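Local structure of NIF3-related protein (Bacillus cereus, 2GX8) at residues H93-N98 with I121-A126. The protein is of uncertain biochemical function but, as a NIF3-family protein, carries a conserved dimetal-binding site, occupied here by zinc, and a proposed regulatory domain. Residues are numbered along the deposited sequence; the frame is centred on the assembly and turned at random.
With ZN (zinc ion), chain L.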
# COMPACT_ATOMS: atom_id res chain seq x y z
N HIS C 93 -13.21 -11.88 24.51
CA HIS C 93 -12.23 -10.95 23.97
C HIS C 93 -10.89 -11.66 24.01
O HIS C 93 -10.49 -12.15 25.06
CB HIS C 93 -12.12 -9.67 24.77
CG HIS C 93 -13.36 -8.88 24.80
ND1 HIS C 93 -13.76 -8.18 25.92
CD2 HIS C 93 -14.32 -8.68 23.87
CE1 HIS C 93 -14.88 -7.54 25.65
NE2 HIS C 93 -15.26 -7.85 24.42
N PRO C 94 -10.20 -11.73 22.87
CA PRO C 94 -8.91 -12.39 22.76
C PRO C 94 -7.91 -11.81 23.76
O PRO C 94 -7.84 -10.62 23.90
CB PRO C 94 -8.45 -12.03 21.33
CG PRO C 94 -9.65 -11.66 20.60
CD PRO C 94 -10.66 -11.16 21.58
N LEU C 95 -7.15 -12.65 24.45
CA LEU C 95 -6.08 -12.16 25.33
C LEU C 95 -4.92 -11.61 24.48
O LEU C 95 -4.34 -10.59 24.79
CB LEU C 95 -5.59 -13.26 26.28
CG LEU C 95 -4.33 -13.04 27.13
CD1 LEU C 95 -4.47 -11.94 28.18
CD2 LEU C 95 -4.01 -14.38 27.81
N ILE C 96 -4.59 -12.29 23.39
CA ILE C 96 -3.61 -11.73 22.48
C ILE C 96 -4.42 -11.16 21.34
O ILE C 96 -5.09 -11.91 20.66
CB ILE C 96 -2.68 -12.79 21.88
CG1 ILE C 96 -1.86 -13.48 22.97
CG2 ILE C 96 -1.74 -12.16 20.84
CD1 ILE C 96 -0.97 -14.57 22.44
N PHE C 97 -4.39 -9.85 21.14
CA PHE C 97 -5.09 -9.28 19.99
C PHE C 97 -4.00 -8.78 19.03
O PHE C 97 -3.90 -9.26 17.92
CB PHE C 97 -6.09 -8.17 20.35
CG PHE C 97 -7.01 -7.83 19.20
CD1 PHE C 97 -8.10 -8.67 18.91
CD2 PHE C 97 -6.76 -6.74 18.37
CE1 PHE C 97 -8.93 -8.40 17.83
CE2 PHE C 97 -7.59 -6.45 17.27
CZ PHE C 97 -8.67 -7.29 17.00
N ASN C 98 -3.20 -7.83 19.47
CA ASN C 98 -2.02 -7.42 18.71
C ASN C 98 -1.02 -8.58 18.91
O ASN C 98 -0.92 -9.11 20.03
CB ASN C 98 -1.46 -6.11 19.26
CG ASN C 98 -2.43 -4.96 19.11
OD1 ASN C 98 -3.00 -4.74 18.03
ND2 ASN C 98 -2.63 -4.20 20.20
N ILE C 121 -2.54 -23.31 31.99
CA ILE C 121 -3.91 -22.90 31.67
C ILE C 121 -4.03 -22.52 30.21
O ILE C 121 -3.31 -21.66 29.74
CB ILE C 121 -4.37 -21.71 32.51
CG1 ILE C 121 -4.44 -22.12 33.98
CG2 ILE C 121 -5.76 -21.21 32.02
CD1 ILE C 121 -4.89 -20.97 34.86
N ALA C 122 -4.95 -23.19 29.50
CA ALA C 122 -5.17 -22.95 28.09
C ALA C 122 -6.13 -21.78 27.96
O ALA C 122 -7.07 -21.64 28.73
CB ALA C 122 -5.73 -24.18 27.44
N ILE C 123 -5.86 -20.91 26.99
CA ILE C 123 -6.67 -19.73 26.74
C ILE C 123 -7.19 -19.85 25.31
O ILE C 123 -6.42 -19.91 24.35
CB ILE C 123 -5.86 -18.44 26.93
CG1 ILE C 123 -5.31 -18.34 28.35
CG2 ILE C 123 -6.71 -17.18 26.58
CD1 ILE C 123 -6.38 -18.30 29.41
N TYR C 124 -8.51 -19.88 25.17
CA TYR C 124 -9.13 -20.01 23.87
C TYR C 124 -9.99 -18.78 23.59
O TYR C 124 -10.79 -18.36 24.44
CB TYR C 124 -9.97 -21.31 23.86
CG TYR C 124 -10.76 -21.55 22.60
CD1 TYR C 124 -12.05 -21.01 22.45
CD2 TYR C 124 -10.26 -22.34 21.57
CE1 TYR C 124 -12.80 -21.22 21.33
CE2 TYR C 124 -11.02 -22.56 20.42
CZ TYR C 124 -12.29 -21.99 20.32
OH TYR C 124 -13.07 -22.17 19.21
N ALA C 125 -9.83 -18.17 22.41
CA ALA C 125 -10.65 -16.98 22.13
C ALA C 125 -11.83 -17.27 21.22
O ALA C 125 -11.69 -17.93 20.19
CB ALA C 125 -9.81 -15.89 21.55
N ALA C 126 -13.00 -16.78 21.61
CA ALA C 126 -14.20 -16.91 20.80
C ALA C 126 -14.76 -15.51 20.65
O ALA C 126 -15.66 -15.12 21.40
CB ALA C 126 -15.17 -17.75 21.51
ZN ZN L . -16.36 -6.88 22.71
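P94 lies between a small methyl and an aromatic edge: its CB meets A125 CB at 4.1 Å, while its CG reaches the rim of the F97 ring, in the plane of that ring, with CD1 at 3.8 Å. The other flat group is the H93 imidazole, whose NE2 binds zinc at 2.2 Å and whose ND1 is hydrogen-bonded to D72; the ring of H357, a fellow ligand, stands nearly perpendicular to it, and H340 of a third subunit meets it edge-to-face. The setting is a beta-alpha-beta crossover of the NIF3 fold, in which strand 88-91 and the neighbouring parallel strand 122-125 are joined through helix 108-118. It illustrates how a metal-bearing loop at the end of a strand can rest on the next strand through apolar packing alone, since no hydrogen bond joins the two segments. The backbone of P94 takes part as well: its CA packs 3.8 Å from A125 CB. One step along the loop, the CB of L95 is directed toward the strand, and its side chain runs at a slant to that of I123. L95 carries its CG anti to the backbone N (chi1 170°), an orientation that leaves L95 CD2 4.1 Å from I123 CG2. I112 and C116 of helix 108-118 continue this apolar layer, touching L95 and I123 respectively. The loop starts at the dimetal centre and the strand ends near it: H93 shares one zinc with H357 and E360, whereas the carbonyl oxygen of A126 accepts a hydrogen bond from ND1 of H92, a ligand of the second zinc together with D131 and E360; this second-shell bond would tend to fix the rotation of the H92 ring. On the apolar side, the I123 methyl that does the touching is the one anti to its own backbone nitrogen, CG2, which also lies 4.1 Å from L95 CB.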